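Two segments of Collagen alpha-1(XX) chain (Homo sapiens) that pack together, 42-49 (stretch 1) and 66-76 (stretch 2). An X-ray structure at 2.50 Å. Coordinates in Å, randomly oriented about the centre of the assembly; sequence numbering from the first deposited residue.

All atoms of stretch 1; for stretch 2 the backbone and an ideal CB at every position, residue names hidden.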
# COMPACT_ATOMS: atom_id res chain seq x y z
N LEU A 42 -5.08 -4.17 -2.27
CA LEU A 42 -5.54 -2.90 -1.72
C LEU A 42 -4.37 -2.06 -1.19
O LEU A 42 -3.65 -2.50 -0.30
CB LEU A 42 -6.56 -3.10 -0.60
CG LEU A 42 -6.92 -1.82 0.16
CD1 LEU A 42 -7.65 -0.82 -0.72
CD2 LEU A 42 -7.70 -2.11 1.43
N ILE A 43 -4.23 -0.85 -1.72
CA ILE A 43 -3.19 0.08 -1.30
C ILE A 43 -3.77 1.29 -0.57
O ILE A 43 -4.67 1.96 -1.07
CB ILE A 43 -2.37 0.57 -2.51
CG1 ILE A 43 -1.66 -0.62 -3.17
CG2 ILE A 43 -1.36 1.62 -2.09
CD1 ILE A 43 -1.42 -0.45 -4.64
N VAL A 44 -3.25 1.56 0.63
CA VAL A 44 -3.76 2.62 1.49
C VAL A 44 -2.66 3.59 1.91
O VAL A 44 -1.61 3.17 2.40
CB VAL A 44 -4.39 2.04 2.78
CG1 VAL A 44 -5.01 3.14 3.63
CG2 VAL A 44 -5.41 0.96 2.44
N TRP A 45 -2.88 4.89 1.71
CA TRP A 45 -1.93 5.88 2.22
C TRP A 45 -2.63 7.08 2.87
O TRP A 45 -3.64 7.57 2.37
CB TRP A 45 -0.99 6.37 1.11
CG TRP A 45 -1.67 7.08 -0.01
CD1 TRP A 45 -1.68 8.42 -0.24
CD2 TRP A 45 -2.44 6.49 -1.07
NE1 TRP A 45 -2.40 8.71 -1.37
CE2 TRP A 45 -2.88 7.54 -1.89
CE3 TRP A 45 -2.80 5.18 -1.39
CZ2 TRP A 45 -3.67 7.32 -3.02
CZ3 TRP A 45 -3.57 4.96 -2.51
CH2 TRP A 45 -4.00 6.03 -3.31
N ARG A 46 -2.10 7.52 4.00
CA ARG A 46 -2.65 8.65 4.75
C ARG A 46 -1.55 9.50 5.36
O ARG A 46 -0.47 9.00 5.67
CB ARG A 46 -3.60 8.20 5.85
CG ARG A 46 -2.99 7.29 6.90
CD ARG A 46 -4.02 6.92 7.94
NE ARG A 46 -4.64 8.13 8.50
CZ ARG A 46 -5.78 8.14 9.18
NH1 ARG A 46 -6.44 7.01 9.41
NH2 ARG A 46 -6.26 9.29 9.64
N ALA A 47 -1.82 10.79 5.55
CA ALA A 47 -0.87 11.65 6.24
C ALA A 47 -0.79 11.21 7.70
O ALA A 47 -1.82 11.11 8.38
CB ALA A 47 -1.27 13.11 6.12
N SER A 48 0.42 10.97 8.18
CA SER A 48 0.64 10.37 9.50
C SER A 48 0.17 11.25 10.66
O SER A 48 -0.06 10.76 11.76
CB SER A 48 2.13 10.03 9.69
OG SER A 48 2.89 11.19 9.99
N ARG A 49 0.02 12.55 10.41
CA ARG A 49 -0.35 13.49 11.47
C ARG A 49 -1.84 13.74 11.56
O ARG A 49 -2.28 14.62 12.30
CB ARG A 49 0.34 14.83 11.25
CG ARG A 49 1.81 14.89 11.57
CD ARG A 49 2.27 16.32 11.34
NE ARG A 49 1.56 17.24 12.22
CZ ARG A 49 1.60 18.57 12.10
NH1 ARG A 49 2.31 19.13 11.13
NH2 ARG A 49 0.92 19.33 12.95
N UNK A 66 2.33 3.28 -8.64
CA UNK A 66 2.81 4.57 -8.18
C UNK A 66 1.69 5.38 -7.56
O UNK A 66 0.59 5.46 -8.10
CB UNK A 66 3.45 5.35 -9.33
N UNK A 67 1.98 6.01 -6.43
CA UNK A 67 1.02 6.90 -5.80
C UNK A 67 1.33 8.31 -6.29
O UNK A 67 2.50 8.69 -6.42
CB UNK A 67 1.08 6.81 -4.27
N UNK A 68 0.29 9.09 -6.57
CA UNK A 68 0.46 10.43 -7.11
C UNK A 68 -0.33 11.45 -6.30
O UNK A 68 -1.10 11.09 -5.41
CB UNK A 68 0.03 10.47 -8.58
N UNK A 69 -0.13 12.72 -6.65
CA UNK A 69 -0.89 13.83 -6.07
C UNK A 69 -0.75 13.91 -4.55
O UNK A 69 -1.70 14.23 -3.84
CB UNK A 69 -2.37 13.70 -6.44
N UNK A 70 0.45 13.61 -4.06
CA UNK A 70 0.74 13.68 -2.63
C UNK A 70 1.17 15.08 -2.23
O UNK A 70 1.75 15.82 -3.03
CB UNK A 70 1.83 12.67 -2.25
N UNK A 71 0.87 15.47 -1.00
CA UNK A 71 1.33 16.75 -0.47
C UNK A 71 2.81 16.69 -0.13
O UNK A 71 3.30 15.67 0.35
CB UNK A 71 0.52 17.14 0.77
N UNK A 72 3.50 17.79 -0.37
CA UNK A 72 4.94 17.88 -0.13
C UNK A 72 5.26 17.98 1.36
O UNK A 72 4.39 18.33 2.17
CB UNK A 72 5.52 19.09 -0.87
N UNK A 73 6.50 17.65 1.72
CA UNK A 73 6.98 17.74 3.10
C UNK A 73 6.07 17.00 4.06
O UNK A 73 5.85 17.44 5.19
CB UNK A 73 7.10 19.20 3.53
N UNK A 74 5.54 15.86 3.62
CA UNK A 74 4.51 15.17 4.39
C UNK A 74 4.86 13.71 4.62
O UNK A 74 5.34 13.02 3.72
CB UNK A 74 3.16 15.27 3.68
N UNK A 75 4.62 13.24 5.84
CA UNK A 75 4.84 11.84 6.17
C UNK A 75 3.58 11.03 5.91
O UNK A 75 2.49 11.39 6.35
CB UNK A 75 5.28 11.69 7.63
N UNK A 76 3.74 9.94 5.16
CA UNK A 76 2.63 9.05 4.87
C UNK A 76 2.82 7.64 5.42
O UNK A 76 3.91 7.09 5.36
CB UNK A 76 2.41 8.98 3.36

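Stretch 1 runs as a strand from L42 to A47 and offers the second stretch two things: an apolar side built from I43 and W45, and, past A47, the polar backbone and hydroxyl of S48. Position 66 points its CA-to-CB bond away from stretch 1, and nothing of that stretch lies within 5.5 Å of the ideal CB, so stretch 1 sets no demand and many residues would do; the residue is E66.

Position 67 is the opposite case. Its CB points toward stretch 1, with the ideal CB 4.7 Å from CE2 of W45, and the broad indole face and I43 lie within reach. An aliphatic chain of moderate length, such as leucine, isoleucine or methionine, would fill this place. The residue is L67, with chi1 m and chi2 t. Its CD2 sits over the face of the W45 six-membered ring, 3.7 Å from the centroid and 18° off the normal, a CH-pi contact, while the same CD2 lies 3.9 Å from CG2 of I43. One methyl thus serves both neighbours.

At 68 CB points away, and tolerance is wide; the residue is H68. Its backbone matters more than its ring: a water accepts from W45 NE1 (2.5 Å) and donates to O of H68 (3.1 Å), satisfying the indole nitrogen. Position 69 has positive phi (59/37), a conformation that favours glycine, asparagine or aspartate, and N69 takes it.

Position 70 is harder to read. CB points sideways and touches nothing, yet W45 CD1 is accessible to a longer chain, so leucine or methionine would be a fair guess. L70, chi1 m and chi2 t, brings CD2 to 3.4 Å from CD1 of W45. Positions 71 to 73 lie out of reach, leaving stretch 1 no say: A71, S72 and R73, the last again with positive phi (53/37), follow.

Position 74 points sideways, near enough to the small A47 for a modest beta-branched residue. T74 sets CG2 4.0 Å from CB of A47, while its OG1 donates to the backbone O of S72 (2.6 Å).

At 75 the main chain already speaks: S48 N donates to O of this residue at 2.8 Å and 168°. The ideal CB is 3.4 Å from S48 OG, a hydroxyl seeking a partner, so an acceptor such as glutamate, glutamine or aspartate suits. E75, extended with both chi1 and chi2 t, accepts from S48 OG through OE1 at 2.9 Å.

Position 76 pairs with A47 in an antiparallel, non-hydrogen-bonded bridge, CA-CA 4.6 Å, where CA of 76 approaches O of R46 at 3.2 Å in a CA-H...O contact. CB points sideways, 4.8 Å from CB of W45, which invites a large flat or aliphatic side chain. Y76 is aromatic: the edge of W45 meets its face in an offset edge-to-face pair, centroids 5.9 Å apart and planes at 61°. Its OH accepts from N of A71 at 2.9 Å, bracing the loop that leads to it.

Stretch 2 66-76: ELHNLASRTEY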
# COMPACT_ATOMS: atom_id res chain seq x y z
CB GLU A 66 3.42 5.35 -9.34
CG GLU A 66 4.08 6.65 -8.92
CD GLU A 66 4.91 7.26 -10.02
OE1 GLU A 66 5.47 6.50 -10.84
OE2 GLU A 66 4.99 8.50 -10.08
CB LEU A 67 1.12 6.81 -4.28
CG LEU A 67 0.91 5.42 -3.66
CD1 LEU A 67 1.00 5.47 -2.14
CD2 LEU A 67 -0.42 4.81 -4.10
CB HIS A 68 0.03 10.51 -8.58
CG HIS A 68 0.92 9.75 -9.52
ND1 HIS A 68 0.64 8.47 -9.94
CD2 HIS A 68 2.07 10.11 -10.15
CE1 HIS A 68 1.58 8.07 -10.77
NE2 HIS A 68 2.46 9.05 -10.91
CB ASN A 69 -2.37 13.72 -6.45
CG ASN A 69 -2.58 13.72 -7.95
OD1 ASN A 69 -2.36 14.73 -8.62
ND2 ASN A 69 -3.00 12.58 -8.49
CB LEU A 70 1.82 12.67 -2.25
CG LEU A 70 1.47 11.20 -2.49
CD1 LEU A 70 2.69 10.31 -2.25
CD2 LEU A 70 0.30 10.77 -1.64
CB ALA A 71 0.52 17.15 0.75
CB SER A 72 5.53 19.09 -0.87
OG SER A 72 5.16 20.30 -0.23
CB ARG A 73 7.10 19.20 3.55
CG ARG A 73 7.66 20.15 2.51
CD ARG A 73 7.85 21.55 3.10
NE ARG A 73 6.59 22.20 3.42
CZ ARG A 73 5.82 22.85 2.55
NH1 ARG A 73 6.20 22.94 1.28
NH2 ARG A 73 4.68 23.40 2.94
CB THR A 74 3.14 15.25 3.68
OG1 THR A 74 2.86 16.62 3.33
CG2 THR A 74 2.03 14.72 4.57
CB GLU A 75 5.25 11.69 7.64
CG GLU A 75 5.57 10.26 8.04
CD GLU A 75 6.20 10.17 9.41
OE1 GLU A 75 5.78 10.92 10.32
OE2 GLU A 75 7.11 9.33 9.59
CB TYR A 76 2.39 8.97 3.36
CG TYR A 76 1.77 10.21 2.76
CD1 TYR A 76 0.39 10.38 2.75
CD2 TYR A 76 2.55 11.21 2.19
CE1 TYR A 76 -0.19 11.51 2.21
CE2 TYR A 76 1.98 12.34 1.65
CZ TYR A 76 0.61 12.48 1.66
OH TYR A 76 0.02 13.60 1.11
O HOH W 1 -2.90 10.70 -2.86
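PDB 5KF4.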